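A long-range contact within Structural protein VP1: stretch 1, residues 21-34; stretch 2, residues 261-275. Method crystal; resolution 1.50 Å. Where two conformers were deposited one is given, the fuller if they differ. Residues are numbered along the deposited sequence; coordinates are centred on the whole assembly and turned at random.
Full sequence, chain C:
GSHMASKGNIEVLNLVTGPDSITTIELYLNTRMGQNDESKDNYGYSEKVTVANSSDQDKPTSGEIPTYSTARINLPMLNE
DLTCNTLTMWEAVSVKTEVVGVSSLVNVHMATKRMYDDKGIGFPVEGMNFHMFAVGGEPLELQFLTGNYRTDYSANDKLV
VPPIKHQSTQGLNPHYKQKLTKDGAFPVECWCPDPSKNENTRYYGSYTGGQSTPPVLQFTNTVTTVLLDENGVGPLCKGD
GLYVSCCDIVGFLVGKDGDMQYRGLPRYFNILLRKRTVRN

Stretch 1 21-34: SITTIELYLNTRMG
Stretch 2, residues 261-275: QYRGLPRYFNILLRK

What joins residues 229 or more apart in sequence? Strand 22-29 runs antiparallel to strand 267-275 (167°, axes 4.7 Å apart at closest), with Ile22 opposite Arg274 and Leu29 opposite Arg267. Extended backbones (Ile25 -123/129, Ile271 -112/128) form a ladder: Thr23, Ile25, Leu27 and Leu29 exchange paired N-H...O hydrogen bonds with Leu273, Ile271, Phe269 and Arg267. Ile271 N to Ile25 O is 2.8 Å; Arg267 N to Leu29 O is 3.1 Å. Lys275 N to Ser21 O, 2.9 Å, extends it.

How does Phe269 cover so much surface? Buried like Leu273, its m rotamer (chi2 85°) lies on a face lined by Leu27, Leu29, Ile25 and Ile271, where apolar side chains suit packing without polar partners. Leu27 (p, chi2 148°) sets CD2 3.8 Å from Phe269 CB; Leu29 (m, t) sets CD1 4.0 Å from Phe269 CE1. Leu273 (m, chi2 101°) puts CD1 3.9 Å from Ile25 CG1.

What marks the other face? Glu26 is exposed, suiting its carboxylate, and buried Tyr268 (t, 86°) reaches out so that its OH gives Glu26 OE1 (t, t) a very short 2.4 Å hydrogen bond. Ile22 CG2 meets Leu272 CD1 at 3.3 Å.

Where does Met33 fit? Beyond the ladder, its buried m, m side chain puts CG 3.4 Å from Gly264 N and SD 4.0 Å from Tyr262 CB. A CB on Gly264 would clash with Met33 CG and Thr31 OG1.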

ATOM      1  N   SER C  21      40.923  -2.994  10.694  1.00 37.15           N
ATOM      2  CA  SER C  21      40.333  -1.876   9.908  1.00 35.19           C
ATOM      3  C   SER C  21      38.810  -1.730  10.004  1.00 32.58           C
ATOM      4  O   SER C  21      38.271  -0.700   9.595  1.00 30.59           O
ATOM      5  CB  SER C  21      40.707  -1.980   8.427  1.00 35.98           C
ATOM      6  OG  SER C  21      40.228  -3.184   7.857  1.00 36.42           O
ATOM      7  N   ILE C  22      38.124  -2.747  10.517  1.00 31.80           N
ATOM      8  CA  ILE C  22      36.667  -2.717  10.684  1.00 29.92           C
ATOM      9  C   ILE C  22      36.323  -2.800  12.161  1.00 29.37           C
ATOM     10  O   ILE C  22      37.056  -3.392  12.946  1.00 30.20           O
ATOM     11  CB  ILE C  22      36.002  -3.911   9.963  1.00 30.37           C
ATOM     12  CG1 ILE C  22      36.395  -3.941   8.477  1.00 31.22           C
ATOM     13  CG2 ILE C  22      34.496  -3.881  10.113  1.00 28.97           C
ATOM     14  CD1 ILE C  22      35.848  -2.787   7.674  1.00 29.92           C
ATOM     15  N   THR C  23      35.192  -2.210  12.535  1.00 27.47           N
ATOM     16  CA  THR C  23      34.677  -2.354  13.873  1.00 27.29           C
ATOM     17  C   THR C  23      33.167  -2.205  13.790  1.00 25.46           C
ATOM     18  O   THR C  23      32.642  -1.694  12.810  1.00 24.23           O
ATOM     19  CB  THR C  23      35.289  -1.324  14.854  1.00 27.80           C
ATOM     20  OG1 THR C  23      35.077  -1.770  16.201  1.00 28.72           O
ATOM     21  CG2 THR C  23      34.697   0.082  14.678  1.00 26.58           C
ATOM     22  N   THR C  24      32.474  -2.672  14.811  1.00 25.29           N
ATOM     23  CA  THR C  24      31.032  -2.555  14.851  1.00 24.06           C
ATOM     24  C   THR C  24      30.640  -1.938  16.173  1.00 23.71           C
ATOM     25  O   THR C  24      31.308  -2.145  17.199  1.00 25.37           O
ATOM     26  CB  THR C  24      30.342  -3.913  14.696  1.00 24.64           C
ATOM     27  OG1 THR C  24      30.700  -4.742  15.798  1.00 26.36           O
ATOM     28  CG2 THR C  24      30.763  -4.595  13.407  1.00 25.45           C
ATOM     29  N   ILE C  25      29.559  -1.173  16.140  1.00 21.96           N
ATOM     30  CA  ILE C  25      29.008  -0.559  17.325  1.00 21.54           C
ATOM     31  C   ILE C  25      27.563  -1.029  17.422  1.00 20.36           C
ATOM     32  O   ILE C  25      26.799  -0.921  16.459  1.00 19.42           O
ATOM     33  CB  ILE C  25      29.029   0.983  17.210  1.00 21.11           C
ATOM     34  CG1 ILE C  25      30.469   1.499  17.254  1.00 22.62           C
ATOM     35  CG2 ILE C  25      28.156   1.641  18.286  1.00 20.58           C
ATOM     36  CD1 ILE C  25      31.188   1.256  18.561  1.00 23.75           C
ATOM     37  N   GLU C  26      27.199  -1.525  18.588  1.00 20.35           N
ATOM     38  CA  GLU C  26      25.850  -1.957  18.844  1.00 20.09           C
ATOM     39  C   GLU C  26      25.313  -1.150  20.015  1.00 19.30           C
ATOM     40  O   GLU C  26      25.996  -0.954  21.019  1.00 19.91           O
ATOM     41  CB  GLU C  26      25.892  -3.449  19.153  1.00 22.09           C
ATOM     42  CG  GLU C  26      24.564  -4.099  19.365  1.00 23.11           C
ATOM     43  CD  GLU C  26      24.723  -5.582  19.640  1.00 25.11           C
ATOM     44  OE1 GLU C  26      24.135  -6.388  18.901  1.00 27.29           O
ATOM     45  OE2 GLU C  26      25.444  -5.960  20.588  1.00 27.29           O
ATOM     46  N   LEU C  27      24.095  -0.656  19.880  1.00 18.02           N
ATOM     47  CA  LEU C  27      23.460   0.083  20.964  1.00 17.75           C
ATOM     48  C   LEU C  27      21.967   0.063  20.801  1.00 16.45           C
ATOM     49  O   LEU C  27      21.453  -0.315  19.753  1.00 15.91           O
ATOM     50  CB  LEU C  27      23.935   1.531  20.999  1.00 18.18           C
ATOM     51  CG  LEU C  27      23.392   2.424  19.885  1.00 17.50           C
ATOM     52  CD1 LEU C  27      23.206   3.869  20.321  1.00 17.83           C
ATOM     53  CD2 LEU C  27      24.337   2.364  18.686  1.00 18.08           C
ATOM     54  N   TYR C  28      21.270   0.464  21.852  1.00 16.04           N
ATOM     55  CA  TYR C  28      19.844   0.757  21.753  1.00 15.02           C
ATOM     56  C   TYR C  28      19.598   2.117  22.384  1.00 14.85           C
ATOM     57  O   TYR C  28      20.397   2.594  23.223  1.00 15.74           O
ATOM     58  CB  TYR C  28      18.982  -0.341  22.427  1.00 15.37           C
ATOM     59  CG  TYR C  28      19.233  -0.458  23.921  1.00 16.14           C
ATOM     60  CD1 TYR C  28      18.526   0.325  24.833  1.00 15.96           C
ATOM     61  CD2 TYR C  28      20.215  -1.297  24.411  1.00 17.28           C
ATOM     62  CE1 TYR C  28      18.786   0.248  26.200  1.00 17.12           C
ATOM     63  CE2 TYR C  28      20.490  -1.378  25.773  1.00 18.31           C
ATOM     64  CZ  TYR C  28      19.772  -0.592  26.666  1.00 18.23           C
ATOM     65  OH  TYR C  28      20.059  -0.684  28.016  1.00 20.27           O
ATOM     66  N   LEU C  29      18.512   2.749  21.962  1.00 14.11           N
ATOM     67  CA  LEU C  29      18.035   3.971  22.580  1.00 14.33           C
ATOM     68  C   LEU C  29      16.603   3.777  23.049  1.00 14.01           C
ATOM     69  O   LEU C  29      15.734   3.392  22.271  1.00 13.74           O
ATOM     70  CB  LEU C  29      18.100   5.141  21.596  1.00 14.31           C
ATOM     71  CG  LEU C  29      19.518   5.559  21.185  1.00 15.03           C
ATOM     72  CD1 LEU C  29      19.436   6.583  20.067  1.00 15.06           C
ATOM     73  CD2 LEU C  29      20.315   6.104  22.365  1.00 16.13           C
ATOM     74  N   ASN C  30      16.377   4.050  24.332  1.00 14.08           N
ATOM     75  CA  ASN C  30      15.030   4.062  24.852  1.00 14.06           C
ATOM     76  C   ASN C  30      14.287   5.325  24.450  1.00 13.62           C
ATOM     77  O   ASN C  30      14.872   6.383  24.207  1.00 14.30           O
ATOM     78  CB  ASN C  30      15.007   3.859  26.367  1.00 14.64           C
ATOM     79  CG  ASN C  30      15.019   2.392  26.748  1.00 15.26           C
ATOM     80  OD1 ASN C  30      14.182   1.616  26.283  1.00 15.18           O
ATOM     81  ND2 ASN C  30      15.974   1.998  27.556  1.00 16.13           N
ATOM     82  N   THR C  31      12.969   5.176  24.383  1.00 13.06           N
ATOM     83  CA  THR C  31      12.093   6.219  23.893  1.00 12.58           C
ATOM     84  C   THR C  31      11.991   7.381  24.887  1.00 12.89           C
ATOM     85  O   THR C  31      12.164   7.191  26.125  1.00 13.20           O
ATOM     86  CB  THR C  31      10.699   5.641  23.588  1.00 12.55           C
ATOM     87  OG1 THR C  31       9.982   6.524  22.732  1.00 12.28           O
ATOM     88  CG2 THR C  31       9.894   5.410  24.841  1.00 12.90           C
ATOM     89  N   ARG C  32      11.745   8.579  24.350  1.00 12.61           N
ATOM     90  CA  ARG C  32      11.616   9.798  25.147  1.00 13.21           C
ATOM     91  C   ARG C  32      10.276  10.473  24.850  1.00 13.09           C
ATOM     92  O   ARG C  32      10.179  11.502  24.184  1.00 13.23           O
ATOM     93  CB  ARG C  32      12.797  10.733  24.907  1.00 13.62           C
ATOM     94  CG  ARG C  32      14.155  10.081  25.184  1.00 13.98           C
ATOM     95  CD  ARG C  32      14.307   9.756  26.646  1.00 15.08           C
ATOM     96  NE  ARG C  32      15.545   9.068  27.007  1.00 15.85           N
ATOM     97  CZ  ARG C  32      15.610   7.887  27.608  1.00 16.40           C
ATOM     98  NH1 ARG C  32      14.517   7.173  27.876  1.00 16.23           N
ATOM     99  NH2 ARG C  32      16.807   7.405  27.963  1.00 17.45           N
ATOM    100  N   MET C  33       9.225   9.867  25.379  1.00 12.87           N
ATOM    101  CA  MET C  33       7.885  10.355  25.140  1.00 13.04           C
ATOM    102  C   MET C  33       7.398  11.431  26.088  1.00 13.58           C
ATOM    103  O   MET C  33       6.404  12.083  25.806  1.00 13.39           O
ATOM    104  CB  MET C  33       6.920   9.173  25.189  1.00 13.09           C
ATOM    105  CG  MET C  33       7.084   8.165  24.046  1.00 12.80           C
ATOM    106  SD  MET C  33       6.737   8.834  22.400  1.00 12.78           S
ATOM    107  CE  MET C  33       8.381   9.211  21.802  1.00 12.09           C
ATOM    108  N   GLY C  34       8.074  11.597  27.224  1.00 14.03           N
ATOM    109  CA  GLY C  34       7.708  12.632  28.192  1.00 14.88           C
ATOM    110  C   GLY C  34       7.994  12.213  29.616  1.00 15.62           C
ATOM    111  O   GLY C  34       8.495  13.011  30.415  1.00 16.65           O
ATOM    112  N   GLN C 261      -2.215   9.291  26.107  1.00 13.73           N
ATOM    113  CA  GLN C 261      -0.765   9.420  26.275  1.00 13.44           C
ATOM    114  C   GLN C 261      -0.054   8.856  25.055  1.00 12.32           C
ATOM    115  O   GLN C 261      -0.410   7.772  24.580  1.00 12.23           O
ATOM    116  CB  GLN C 261      -0.314   8.598  27.476  1.00 14.34           C
ATOM    117  CG  GLN C 261      -0.823   9.076  28.815  1.00 15.69           C
ATOM    118  CD  GLN C 261      -0.579   8.026  29.867  1.00 16.92           C
ATOM    119  OE1 GLN C 261      -1.406   7.121  30.063  1.00 18.17           O
ATOM    120  NE2 GLN C 261       0.568   8.107  30.534  1.00 17.54           N
ATOM    121  N   TYR C 262       0.970   9.548  24.566  1.00 11.70           N
ATOM    122  CA  TYR C 262       1.845   8.977  23.561  1.00 11.16           C
ATOM    123  C   TYR C 262       2.508   7.719  24.084  1.00 11.37           C
ATOM    124  O   TYR C 262       2.842   7.640  25.253  1.00 12.28           O
ATOM    125  CB  TYR C 262       2.985   9.920  23.207  1.00 10.92           C
ATOM    126  CG  TYR C 262       2.670  11.098  22.354  1.00 10.90           C
ATOM    127  CD1 TYR C 262       2.676  10.990  20.982  1.00 10.66           C
ATOM    128  CD2 TYR C 262       2.365  12.331  22.916  1.00 11.14           C
ATOM    129  CE1 TYR C 262       2.435  12.087  20.168  1.00 10.54           C
ATOM    130  CE2 TYR C 262       2.089  13.426  22.118  1.00 11.10           C
ATOM    131  CZ  TYR C 262       2.138  13.310  20.743  1.00 10.68           C
ATOM    132  OH  TYR C 262       1.908  14.374  19.909  1.00 11.03           O
ATOM    133  N   ARG C 263       2.691   6.746  23.203  1.00 11.19           N
ATOM    134  CA  ARG C 263       3.483   5.549  23.473  1.00 11.03           C
ATOM    135  C   ARG C 263       4.615   5.429  22.458  1.00 10.72           C
ATOM    136  O   ARG C 263       4.370   5.553  21.249  1.00 10.67           O
ATOM    137  CB  ARG C 263       2.611   4.309  23.385  1.00 11.21           C
ATOM    138  CG  ARG C 263       3.332   2.975  23.514  1.00 11.29           C
ATOM    139  CD  ARG C 263       4.205   2.899  24.767  1.00 11.85           C
ATOM    140  NE  ARG C 263       4.567   1.534  25.115  1.00 12.13           N
ATOM    141  CZ  ARG C 263       5.544   1.203  25.952  1.00 12.79           C
ATOM    142  NH1 ARG C 263       6.301   2.143  26.486  1.00 12.81           N
ATOM    143  NH2 ARG C 263       5.808  -0.069  26.205  1.00 13.26           N
ATOM    144  N   GLY C 264       5.835   5.194  22.968  1.00 10.75           N
ATOM    145  CA  GLY C 264       7.022   5.044  22.158  1.00 10.65           C
ATOM    146  C   GLY C 264       7.685   3.716  22.402  1.00 10.70           C
ATOM    147  O   GLY C 264       7.447   3.092  23.440  1.00 11.17           O
ATOM    148  N   LEU C 265       8.508   3.281  21.432  1.00 10.63           N
ATOM    149  CA  LEU C 265       9.270   2.053  21.564  1.00 11.12           C
ATOM    150  C   LEU C 265      10.766   2.321  21.371  1.00 11.25           C
ATOM    151  O   LEU C 265      11.149   3.292  20.697  1.00 11.15           O
ATOM    152  CB  LEU C 265       8.800   1.005  20.552  1.00 11.08           C
ATOM    153  CG  LEU C 265       7.400   0.413  20.817  1.00 11.35           C
ATOM    154  CD1 LEU C 265       7.054  -0.555  19.698  1.00 11.27           C
ATOM    155  CD2 LEU C 265       7.295  -0.293  22.159  1.00 11.99           C
ATOM    156  N   PRO C 266      11.606   1.442  21.929  1.00 11.60           N
ATOM    157  CA  PRO C 266      13.037   1.589  21.748  1.00 11.77           C
ATOM    158  C   PRO C 266      13.480   1.166  20.349  1.00 11.48           C
ATOM    159  O   PRO C 266      12.754   0.464  19.647  1.00 11.52           O
ATOM    160  CB  PRO C 266      13.639   0.653  22.810  1.00 12.47           C
ATOM    161  CG  PRO C 266      12.517  -0.203  23.328  1.00 12.79           C
ATOM    162  CD  PRO C 266      11.255   0.201  22.639  1.00 12.40           C
ATOM    163  N   ARG C 267      14.662   1.614  19.957  1.00 11.31           N
ATOM    164  CA  ARG C 267      15.248   1.229  18.691  1.00 11.41           C
ATOM    165  C   ARG C 267      16.655   0.700  18.939  1.00 11.90           C
ATOM    166  O   ARG C 267      17.427   1.264  19.734  1.00 12.31           O
ATOM    167  CB  ARG C 267      15.300   2.427  17.750  1.00 11.22           C
ATOM    168  CG  ARG C 267      15.891   2.116  16.386  1.00 11.34           C
ATOM    169  CD  ARG C 267      15.736   3.318  15.461  1.00 11.19           C
ATOM    170  NE  ARG C 267      14.382   3.465  14.911  1.00 10.98           N
ATOM    171  CZ  ARG C 267      13.957   2.933  13.764  1.00 11.56           C
ATOM    172  NH1 ARG C 267      14.756   2.161  13.023  1.00 12.46           N
ATOM    173  NH2 ARG C 267      12.723   3.160  13.338  1.00 11.92           N
ATOM    174  N   TYR C 268      16.967  -0.372  18.223  1.00 11.98           N
ATOM    175  CA  TYR C 268      18.268  -1.015  18.242  1.00 12.89           C
ATOM    176  C   TYR C 268      19.055  -0.657  16.994  1.00 12.81           C
ATOM    177  O   TYR C 268      18.475  -0.472  15.928  1.00 12.11           O
ATOM    178  CB  TYR C 268      18.039  -2.523  18.280  1.00 13.68           C
ATOM    179  CG  TYR C 268      19.273  -3.336  17.981  1.00 14.76           C
ATOM    180  CD1 TYR C 268      20.166  -3.669  18.993  1.00 15.58           C
ATOM    181  CD2 TYR C 268      19.543  -3.775  16.690  1.00 15.28           C
ATOM    182  CE1 TYR C 268      21.316  -4.425  18.728  1.00 16.07           C
ATOM    183  CE2 TYR C 268      20.676  -4.531  16.415  1.00 15.94           C
ATOM    184  CZ  TYR C 268      21.550  -4.862  17.438  1.00 16.28           C
ATOM    185  OH  TYR C 268      22.670  -5.621  17.173  1.00 18.12           O
ATOM    186  N   PHE C 269      20.376  -0.579  17.127  1.00 13.00           N
ATOM    187  CA  PHE C 269      21.271  -0.287  16.021  1.00 13.33           C
ATOM    188  C   PHE C 269      22.500  -1.176  16.061  1.00 14.22           C
ATOM    189  O   PHE C 269      23.086  -1.375  17.120  1.00 14.40           O
ATOM    190  CB  PHE C 269      21.794   1.158  16.083  1.00 13.39           C
ATOM    191  CG  PHE C 269      20.736   2.221  16.149  1.00 12.85           C
ATOM    192  CD1 PHE C 269      20.179   2.580  17.370  1.00 13.02           C
ATOM    193  CD2 PHE C 269      20.358   2.929  15.005  1.00 13.14           C
ATOM    194  CE1 PHE C 269      19.253   3.603  17.460  1.00 13.11           C
ATOM    195  CE2 PHE C 269      19.402   3.941  15.102  1.00 13.12           C
ATOM    196  CZ  PHE C 269      18.864   4.254  16.335  1.00 12.69           C
ATOM    197  N   ASN C 270      22.903  -1.652  14.892  1.00 14.51           N
ATOM    198  CA  ASN C 270      24.190  -2.315  14.711  0.50 15.59           C
ATOM    199  C   ASN C 270      24.853  -1.662  13.512  1.00 15.45           C
ATOM    200  O   ASN C 270      24.403  -1.821  12.380  1.00 15.11           O
ATOM    201  CB  ASN C 270      24.022  -3.826  14.500  0.50 16.38           C
ATOM    202  CG  ASN C 270      25.355  -4.567  14.450  0.50 17.71           C
ATOM    203  OD1 ASN C 270      25.732  -5.262  15.395  0.50 19.09           O
ATOM    204  ND2 ASN C 270      26.072  -4.420  13.347  0.50 18.06           N
ATOM    205  N   ILE C 271      25.909  -0.910  13.778  1.00 15.48           N
ATOM    206  CA  ILE C 271      26.555  -0.086  12.774  1.00 15.64           C
ATOM    207  C   ILE C 271      27.949  -0.624  12.465  1.00 16.20           C
ATOM    208  O   ILE C 271      28.749  -0.867  13.368  1.00 16.13           O
ATOM    209  CB  ILE C 271      26.638   1.380  13.254  1.00 15.73           C
ATOM    210  CG1 ILE C 271      25.226   1.915  13.502  1.00 15.37           C
ATOM    211  CG2 ILE C 271      27.398   2.223  12.251  1.00 16.02           C
ATOM    212  CD1 ILE C 271      25.155   3.116  14.402  1.00 15.76           C
ATOM    213  N   LEU C 272      28.213  -0.826  11.183  1.00 16.33           N
ATOM    214  CA  LEU C 272      29.509  -1.277  10.701  1.00 17.80           C
ATOM    215  C   LEU C 272      30.318  -0.072  10.288  1.00 17.56           C
ATOM    216  O   LEU C 272      29.816   0.761   9.544  1.00 17.08           O
ATOM    217  CB  LEU C 272      29.308  -2.205   9.507  1.00 18.90           C
ATOM    218  CG  LEU C 272      30.576  -2.752   8.869  1.00 21.05           C
ATOM    219  CD1 LEU C 272      31.209  -3.777   9.786  1.00 22.21           C
ATOM    220  CD2 LEU C 272      30.268  -3.356   7.504  1.00 21.88           C
ATOM    221  N   LEU C 273      31.562   0.020  10.768  1.00 18.09           N
ATOM    222  CA  LEU C 273      32.458   1.132  10.408  1.00 18.44           C
ATOM    223  C   LEU C 273      33.783   0.614   9.916  1.00 19.24           C
ATOM    224  O   LEU C 273      34.212  -0.494  10.282  1.00 19.19           O
ATOM    225  CB  LEU C 273      32.714   2.075  11.584  1.00 18.59           C
ATOM    226  CG  LEU C 273      31.454   2.681  12.202  1.00 17.81           C
ATOM    227  CD1 LEU C 273      31.117   1.927  13.479  1.00 17.94           C
ATOM    228  CD2 LEU C 273      31.616   4.150  12.511  1.00 17.88           C
ATOM    229  N   ARG C 274      34.438   1.428   9.094  1.00 19.41           N
ATOM    230  CA  ARG C 274      35.702   1.071   8.502  1.00 20.41           C
ATOM    231  C   ARG C 274      36.646   2.255   8.578  1.00 21.07           C
ATOM    232  O   ARG C 274      36.214   3.405   8.666  1.00 20.09           O
ATOM    233  CB  ARG C 274      35.526   0.625   7.048  1.00 20.62           C
ATOM    234  CG  ARG C 274      35.115   1.726   6.081  1.00 20.40           C
ATOM    235  CD  ARG C 274      34.887   1.189   4.685  1.00 20.91           C
ATOM    236  NE  ARG C 274      34.346   2.207   3.787  1.00 21.04           N
ATOM    237  CZ  ARG C 274      33.787   1.959   2.594  1.00 21.56           C
ATOM    238  NH1 ARG C 274      33.689   0.725   2.128  1.00 22.41           N
ATOM    239  NH2 ARG C 274      33.330   2.953   1.852  1.00 21.48           N
ATOM    240  N   LYS C 275      37.938   1.966   8.539  1.00 22.32           N
ATOM    241  CA  LYS C 275      38.936   3.015   8.596  1.00 23.44           C
ATOM    242  C   LYS C 275      39.126   3.663   7.235  1.00 23.80           C
ATOM    243  O   LYS C 275      39.351   2.973   6.239  1.00 24.66           O
ATOM    244  CB  LYS C 275      40.277   2.474   9.082  1.00 25.02           C
ATOM    245  CG  LYS C 275      40.315   2.159  10.561  1.00 25.62           C
ATOM    246  CD  LYS C 275      41.689   1.649  10.974  1.00 27.53           C
ATOM    247  CE  LYS C 275      41.660   1.109  12.398  1.00 28.24           C
ATOM    248  NZ  LYS C 275      42.960   0.494  12.778  1.00 30.18           N
TER